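PDB 3H75: periplasmic sugar-binding domain protein from Pseudomonas fluorescens Pf-5, which probably binds a carbohydrate in the periplasm, using the two alpha/beta domains shared by bacterial solute-binding proteins of this kind. Local coordinates for residues 35-40 with 268-273; 55-60 with 87-92; 272-277 with 321-326. One frame throughout, in Å; residues are numbered along the deposited sequence.

A parallel sheet clothed by helices on both faces can be followed here at three levels. Contact 1 (35-40 with 268-273) and contact 2 (55-60 with 87-92) are purely apolar and largely buried, each with one partly exposed residue (Leu37, Phe57); both use one six-stranded sheet, but on opposite faces, and Phe90 of contact 2 packs on Ala269 and Leu273 of helix 265-277. Contact 3 (272-277 with 321-326) uses the later turns of that helix, one layer farther from the sheet. All four of its touching residues are buried, yet a carboxylate gripped by hydrogen bonds replaces the apolar packing of the other two. The Lys88–Asp276 salt bridge ties contact 2 to it.

Contact 1. Residues 35-40 with 268-273; sequences LDLRIL and WALVAL
Leu35, in extended conformation at the approach to strand 36-41, and Leu270, midway along helix 265-277, bring their CA atoms to 8.3 Å, a separation that leaves room for one layer of side chains and no backbone bonding. Both residues, and Leu37 two positions further on, direct their CB into this gap. Leu270 is the common partner. Its CB is met by CD1 of Leu35 at 4.0 Å, and its CD2 lies 4.1 Å from that same Leu35 CD1, which rests against the root and one branch of the helix side chain. The same Leu35 methyl also lies 3.7 Å from the carbonyl oxygen of Leu270, so it leans on helix backbone as well as on side chain. The other branch of Leu270 serves the strand: its CD1 touches CD2 of Leu37 at 4.1 Å, the two side chains crossing at about a right angle. Leu35 and Leu37 reach their common target through different first torsions. In Leu37 the CG is anti to the backbone N (chi1 168°), whereas in Leu35 it lies beside the backbone N (chi1 -62°). The setting is the Rossmann-like domain of a type I periplasmic binding protein, in which strand 36-41 is an outermost strand of a parallel sheet and pairs with strand 5-10. Helix 17-33 makes the beta-alpha-beta crossover between these two strands, and its Met26 touches both Leu37 and Leu270. Helix 265-277 lies over the same face, reached only after the chain has run through most of the second sheet, so this contact joins segments 228 residues apart. Leu270 also rests on Val6 and Met67 from the adjoining strands 5-10 and 65-69, which extends the apolar layer under the helix.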
# COMPACT_ATOMS: atom_id res chain seq x y z
N LEU A 35 16.62 -16.55 -3.59
CA LEU A 35 17.24 -15.42 -2.90
C LEU A 35 17.23 -15.65 -1.39
O LEU A 35 16.32 -16.30 -0.86
CB LEU A 35 16.49 -14.12 -3.20
CG LEU A 35 16.41 -13.61 -4.64
CD1 LEU A 35 15.57 -12.34 -4.69
CD2 LEU A 35 17.80 -13.35 -5.17
N ASP A 36 18.24 -15.12 -0.72
CA ASP A 36 18.34 -15.22 0.73
C ASP A 36 17.74 -13.93 1.27
O ASP A 36 18.35 -12.87 1.21
CB ASP A 36 19.81 -15.34 1.14
CG ASP A 36 20.03 -15.11 2.62
OD1 ASP A 36 19.11 -15.40 3.42
OD2 ASP A 36 21.13 -14.65 2.99
N LEU A 37 16.51 -14.03 1.78
CA LEU A 37 15.80 -12.87 2.30
C LEU A 37 15.60 -12.86 3.81
O LEU A 37 15.23 -13.86 4.41
CB LEU A 37 14.43 -12.76 1.63
CG LEU A 37 13.42 -11.77 2.22
CD1 LEU A 37 13.84 -10.33 1.94
CD2 LEU A 37 12.05 -12.06 1.61
N ARG A 38 15.83 -11.69 4.40
CA ARG A 38 15.63 -11.50 5.82
C ARG A 38 14.77 -10.26 5.98
O ARG A 38 15.06 -9.21 5.40
CB ARG A 38 16.98 -11.32 6.53
CG ARG A 38 17.85 -12.57 6.49
CD ARG A 38 19.18 -12.34 7.19
NE ARG A 38 19.00 -11.56 8.41
CZ ARG A 38 18.15 -11.86 9.38
NH1 ARG A 38 17.38 -12.94 9.29
NH2 ARG A 38 18.05 -11.07 10.44
N ILE A 39 13.70 -10.38 6.75
CA ILE A 39 12.79 -9.27 6.97
C ILE A 39 12.82 -8.86 8.44
O ILE A 39 12.58 -9.68 9.33
CB ILE A 39 11.34 -9.65 6.59
CG1 ILE A 39 11.26 -9.95 5.09
CG2 ILE A 39 10.39 -8.51 6.96
CD1 ILE A 39 9.90 -10.45 4.63
N LEU A 40 13.13 -7.59 8.68
CA LEU A 40 13.19 -7.04 10.03
C LEU A 40 12.02 -6.09 10.23
O LEU A 40 11.90 -5.09 9.52
CB LEU A 40 14.50 -6.28 10.24
CG LEU A 40 15.80 -7.03 9.96
CD1 LEU A 40 16.99 -6.11 10.23
CD2 LEU A 40 15.88 -8.28 10.83
N TRP A 268 7.63 -8.02 -6.55
CA TRP A 268 8.11 -7.52 -7.83
C TRP A 268 9.51 -6.93 -7.63
O TRP A 268 10.37 -7.04 -8.49
CB TRP A 268 7.19 -6.43 -8.37
CG TRP A 268 5.73 -6.79 -8.42
CD1 TRP A 268 4.68 -5.94 -8.24
CD2 TRP A 268 5.16 -8.08 -8.68
NE1 TRP A 268 3.49 -6.61 -8.38
CE2 TRP A 268 3.75 -7.93 -8.64
CE3 TRP A 268 5.69 -9.35 -8.94
CZ2 TRP A 268 2.87 -8.99 -8.86
CZ3 TRP A 268 4.81 -10.42 -9.15
CH2 TRP A 268 3.42 -10.23 -9.11
N ALA A 269 9.71 -6.29 -6.48
CA ALA A 269 11.00 -5.69 -6.17
C ALA A 269 12.09 -6.76 -6.15
O ALA A 269 13.20 -6.54 -6.62
CB ALA A 269 10.94 -4.98 -4.82
N LEU A 270 11.77 -7.93 -5.60
CA LEU A 270 12.76 -9.00 -5.54
C LEU A 270 13.07 -9.55 -6.93
O LEU A 270 14.20 -9.98 -7.19
CB LEU A 270 12.29 -10.12 -4.60
CG LEU A 270 12.29 -9.68 -3.13
CD1 LEU A 270 11.81 -10.81 -2.24
CD2 LEU A 270 13.68 -9.25 -2.71
N VAL A 271 12.09 -9.52 -7.84
CA VAL A 271 12.35 -9.98 -9.20
C VAL A 271 13.35 -9.01 -9.81
O VAL A 271 14.32 -9.42 -10.46
CB VAL A 271 11.07 -9.96 -10.07
CG1 VAL A 271 11.43 -10.25 -11.53
CG2 VAL A 271 10.07 -10.99 -9.56
N ALA A 272 13.13 -7.71 -9.60
CA ALA A 272 14.03 -6.69 -10.13
C ALA A 272 15.43 -6.80 -9.53
O ALA A 272 16.43 -6.68 -10.26
CB ALA A 272 13.46 -5.30 -9.86
N LEU A 273 15.52 -7.03 -8.23
CA LEU A 273 16.83 -7.15 -7.59
C LEU A 273 17.52 -8.43 -8.03
O LEU A 273 18.74 -8.45 -8.23
CB LEU A 273 16.70 -7.12 -6.06
CG LEU A 273 16.20 -5.78 -5.51
CD1 LEU A 273 16.20 -5.82 -3.99
CD2 LEU A 273 17.10 -4.65 -6.01

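Contact 2. Residues 55-60 with 87-92; sequences ELFQGR and IKLFIV
Phe57 and Ile87 each place the first atom of the reaching branch beside the backbone N and anti to the carbonyl carbon (chi1 -61° for Phe57 CG, -58° for Ile87 CG1), and the Ile87 branch then continues fully extended (chi2 177°) to carry its CD1 up to the ring. That methyl arrives at the ring edge, near the ring plane, 3.8 Å from Phe57 CD1 and 4.0 Å from Phe57 CE1. It thus sits beside two neighbouring carbons of the rim instead of over the pi face. A second, looser touch lies farther round the same rim, where Leu89 CD2 is 4.5 Å from Phe57 CZ. Ile87 and Leu89, two residues apart, thus offer one methyl each to a single ring, as alternate residues of an extended chain can. The ring reaches from the helix to the residue just before strand 88-93; the CA atoms of Phe57 and Ile87 are 8.1 Å apart. No hydrogen bond crosses, and the contact rests on apolar burial alone. Phe57 belongs to the last turn of helix 46-58, just before Gly59 leaves helical geometry. Around the same ring gather Leu66 of strand 65-69 and Leu81 and Ser82 of helix 74-82, so Phe57 is wedged where two helices meet the parallel sheet; on the other face of strand 88-93, Phe90 packs on helix 265-277.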
# COMPACT_ATOMS: atom_id res chain seq x y z
N GLU A 55 23.10 -0.54 12.45
CA GLU A 55 23.86 -1.70 12.90
C GLU A 55 24.22 -2.67 11.78
O GLU A 55 25.22 -3.38 11.86
CB GLU A 55 23.11 -2.40 14.04
CG GLU A 55 23.08 -1.54 15.32
CD GLU A 55 22.31 -2.17 16.46
OE1 GLU A 55 22.52 -3.37 16.74
OE2 GLU A 55 21.50 -1.46 17.10
N LEU A 56 23.41 -2.69 10.72
CA LEU A 56 23.70 -3.56 9.58
C LEU A 56 24.96 -3.07 8.87
O LEU A 56 25.81 -3.87 8.46
CB LEU A 56 22.54 -3.55 8.57
CG LEU A 56 21.48 -4.66 8.65
CD1 LEU A 56 20.40 -4.39 7.60
CD2 LEU A 56 22.13 -6.02 8.41
N PHE A 57 25.08 -1.76 8.72
CA PHE A 57 26.24 -1.17 8.06
C PHE A 57 27.53 -1.36 8.86
O PHE A 57 28.61 -1.46 8.28
CB PHE A 57 26.02 0.33 7.82
CG PHE A 57 24.85 0.64 6.94
CD1 PHE A 57 24.64 -0.05 5.75
CD2 PHE A 57 23.96 1.66 7.29
CE1 PHE A 57 23.56 0.26 4.93
CE2 PHE A 57 22.89 1.98 6.47
CZ PHE A 57 22.68 1.28 5.28
N GLN A 58 27.40 -1.42 10.18
CA GLN A 58 28.57 -1.58 11.04
C GLN A 58 28.96 -3.04 11.26
O GLN A 58 30.06 -3.33 11.73
CB GLN A 58 28.32 -0.94 12.40
CG GLN A 58 27.90 0.52 12.35
CD GLN A 58 27.70 1.11 13.73
OE1 GLN A 58 27.67 0.39 14.73
NE2 GLN A 58 27.56 2.43 13.80
N GLY A 59 28.07 -3.96 10.92
CA GLY A 59 28.36 -5.37 11.11
C GLY A 59 28.99 -6.07 9.93
O GLY A 59 29.18 -5.48 8.86
N ARG A 60 29.35 -7.33 10.13
CA ARG A 60 29.96 -8.14 9.08
C ARG A 60 28.87 -8.91 8.35
O ARG A 60 27.69 -8.83 8.72
CB ARG A 60 30.97 -9.12 9.69
CG ARG A 60 32.31 -8.49 10.04
CD ARG A 60 33.16 -9.42 10.90
NE ARG A 60 33.26 -10.76 10.35
CZ ARG A 60 33.84 -11.06 9.18
NH1 ARG A 60 34.37 -10.10 8.44
NH2 ARG A 60 33.88 -12.32 8.76
N ILE A 87 26.81 -1.95 0.20
CA ILE A 87 25.48 -2.52 0.08
C ILE A 87 24.66 -1.69 -0.89
O ILE A 87 24.67 -0.46 -0.84
CB ILE A 87 24.74 -2.53 1.43
CG1 ILE A 87 25.55 -3.32 2.46
CG2 ILE A 87 23.35 -3.15 1.27
CD1 ILE A 87 24.94 -3.32 3.85
N LYS A 88 23.96 -2.38 -1.79
CA LYS A 88 23.11 -1.71 -2.77
C LYS A 88 21.77 -1.44 -2.10
O LYS A 88 21.24 -2.30 -1.41
CB LYS A 88 22.92 -2.60 -4.00
CG LYS A 88 24.19 -2.81 -4.83
CD LYS A 88 23.94 -3.76 -5.99
CE LYS A 88 25.17 -3.91 -6.87
NZ LYS A 88 24.89 -4.78 -8.05
N LEU A 89 21.24 -0.23 -2.29
CA LEU A 89 19.97 0.13 -1.68
C LEU A 89 18.81 0.15 -2.66
O LEU A 89 18.98 0.51 -3.83
CB LEU A 89 20.06 1.51 -1.03
CG LEU A 89 21.12 1.76 0.04
CD1 LEU A 89 20.99 3.19 0.54
CD2 LEU A 89 20.96 0.78 1.18
N PHE A 90 17.64 -0.21 -2.17
CA PHE A 90 16.44 -0.19 -2.98
C PHE A 90 15.33 0.43 -2.14
O PHE A 90 14.96 -0.10 -1.09
CB PHE A 90 16.04 -1.60 -3.41
CG PHE A 90 15.19 -1.63 -4.64
CD1 PHE A 90 15.67 -1.12 -5.84
CD2 PHE A 90 13.90 -2.15 -4.60
CE1 PHE A 90 14.88 -1.12 -6.99
CE2 PHE A 90 13.10 -2.16 -5.74
CZ PHE A 90 13.60 -1.64 -6.94
N ILE A 91 14.83 1.58 -2.60
CA ILE A 91 13.79 2.34 -1.92
C ILE A 91 12.43 2.01 -2.53
O ILE A 91 12.24 2.13 -3.74
CB ILE A 91 14.04 3.85 -2.08
CG1 ILE A 91 15.46 4.19 -1.62
CG2 ILE A 91 13.01 4.64 -1.29
CD1 ILE A 91 15.76 3.83 -0.19
N VAL A 92 11.47 1.61 -1.70
CA VAL A 92 10.17 1.24 -2.23
C VAL A 92 8.96 1.99 -1.70
O VAL A 92 9.04 2.72 -0.70
CB VAL A 92 9.91 -0.27 -2.03
CG1 VAL A 92 10.97 -1.08 -2.75
CG2 VAL A 92 9.88 -0.61 -0.54

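Contact 3. Residues 272-277 with 321-326; sequences ALHDDA and GLSAQG
The carboxylate of Asp275 meets Ser323 and Ala324 with one oxygen each, both on the syn side and both somewhat out of its plane. Ser323 OG donates to Asp275 OD1 at 2.7 Å, 21° out of that plane. Ala324 N reaches Asp275 OD2 at 2.9 Å in a nearly straight bond, 31° out of the plane, and the Ala324 methyl touches this oxygen too. His274, the preceding residue on helix 265-277, holds OD1 from the anti side: Asp275 OD1 lies at the edge of the imidazole, in the ring plane, 2.9 Å from the donating His274 ND1. The Ser323 hydroxyl approaches that ring obliquely, with OG 3.5 Å from His274 CE1. Tyr333 OH is also hydrogen-bonded to Asp275 OD2, giving each oxygen two partners. The chi1 of -74° sets Asp275 CG beside the backbone N, turning the carboxylate across to the 321-326 segment. There Ser323 OG also accepts from Gln325 N at 3.1 Å, an ST turn that fixes the hydroxyl and leaves its proton for the aspartate. With an asparagine in place of Asp275, the amide nitrogen would probably face donors at one of the two oxygen positions, leaving either His274 and Ser323, or the Ala324 N-H, without an acceptor, and in the latter case disturbing the Tyr333 bond as well. In the fold, this network fastens the segment following helix 319-322 to the outer side of helix 265-277, and Leu322 packs on Trp268 and Val271 of the same helix. Four hydrogen-bond partners converging on a buried carboxylate would be expected to stabilise its negative charge and to hold its rotation, giving the crossing chain a defined polar fastening in place of side-chain packing alone.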
# COMPACT_ATOMS: atom_id res chain seq x y z
N ALA A 272 13.13 -7.71 -9.60
CA ALA A 272 14.03 -6.69 -10.13
C ALA A 272 15.43 -6.80 -9.53
O ALA A 272 16.43 -6.68 -10.26
CB ALA A 272 13.46 -5.30 -9.86
N LEU A 273 15.52 -7.03 -8.23
CA LEU A 273 16.83 -7.15 -7.59
C LEU A 273 17.52 -8.43 -8.03
O LEU A 273 18.74 -8.45 -8.23
CB LEU A 273 16.70 -7.12 -6.06
CG LEU A 273 16.20 -5.78 -5.51
CD1 LEU A 273 16.20 -5.82 -3.99
CD2 LEU A 273 17.10 -4.65 -6.01
N HIS A 274 16.75 -9.49 -8.19
CA HIS A 274 17.28 -10.76 -8.65
C HIS A 274 17.96 -10.54 -10.00
O HIS A 274 19.07 -11.01 -10.25
CB HIS A 274 16.14 -11.78 -8.79
CG HIS A 274 16.49 -13.00 -9.59
ND1 HIS A 274 16.49 -13.00 -10.96
CD2 HIS A 274 16.82 -14.25 -9.20
CE1 HIS A 274 16.81 -14.21 -11.40
NE2 HIS A 274 17.02 -14.99 -10.35
N ASP A 275 17.28 -9.79 -10.87
CA ASP A 275 17.82 -9.51 -12.19
C ASP A 275 19.00 -8.56 -12.14
O ASP A 275 19.95 -8.70 -12.91
CB ASP A 275 16.72 -8.96 -13.11
CG ASP A 275 15.74 -10.03 -13.55
OD1 ASP A 275 15.92 -11.20 -13.16
OD2 ASP A 275 14.79 -9.71 -14.29
N ASP A 276 18.97 -7.59 -11.23
CA ASP A 276 20.08 -6.65 -11.11
C ASP A 276 21.36 -7.40 -10.77
O ASP A 276 22.43 -7.10 -11.30
CB ASP A 276 19.82 -5.61 -10.02
CG ASP A 276 20.99 -4.67 -9.85
OD1 ASP A 276 21.20 -3.80 -10.72
OD2 ASP A 276 21.72 -4.80 -8.84
N ALA A 277 21.25 -8.38 -9.87
CA ALA A 277 22.40 -9.17 -9.45
C ALA A 277 22.96 -9.97 -10.62
O ALA A 277 24.14 -10.29 -10.64
CB ALA A 277 22.01 -10.11 -8.31
N GLY A 321 9.66 -17.01 -13.63
CA GLY A 321 9.19 -16.77 -14.98
C GLY A 321 9.11 -15.30 -15.34
O GLY A 321 9.08 -14.94 -16.52
N LEU A 322 9.08 -14.44 -14.33
CA LEU A 322 9.01 -13.00 -14.56
C LEU A 322 10.40 -12.42 -14.80
O LEU A 322 10.53 -11.31 -15.31
CB LEU A 322 8.37 -12.30 -13.35
CG LEU A 322 6.90 -12.65 -13.10
CD1 LEU A 322 6.43 -11.95 -11.84
CD2 LEU A 322 6.06 -12.23 -14.29
N SER A 323 11.42 -13.18 -14.44
CA SER A 323 12.80 -12.73 -14.64
C SER A 323 13.06 -12.49 -16.12
O SER A 323 12.56 -13.21 -16.98
CB SER A 323 13.78 -13.78 -14.11
OG SER A 323 15.11 -13.40 -14.40
N ALA A 324 13.86 -11.46 -16.41
CA ALA A 324 14.19 -11.13 -17.78
C ALA A 324 15.28 -12.06 -18.30
O ALA A 324 15.68 -11.98 -19.46
CB ALA A 324 14.66 -9.68 -17.87
N GLN A 325 15.75 -12.96 -17.44
CA GLN A 325 16.80 -13.91 -17.82
C GLN A 325 16.35 -14.82 -18.96
O GLN A 325 15.32 -15.49 -18.87
CB GLN A 325 17.19 -14.78 -16.62
CG GLN A 325 18.34 -15.74 -16.89
CD GLN A 325 18.53 -16.74 -15.78
OE1 GLN A 325 17.67 -17.59 -15.53
NE2 GLN A 325 19.66 -16.66 -15.09
N GLY A 326 17.13 -14.83 -20.04
CA GLY A 326 16.81 -15.65 -21.19
C GLY A 326 15.57 -15.18 -21.93
O GLY A 326 15.00 -15.90 -22.75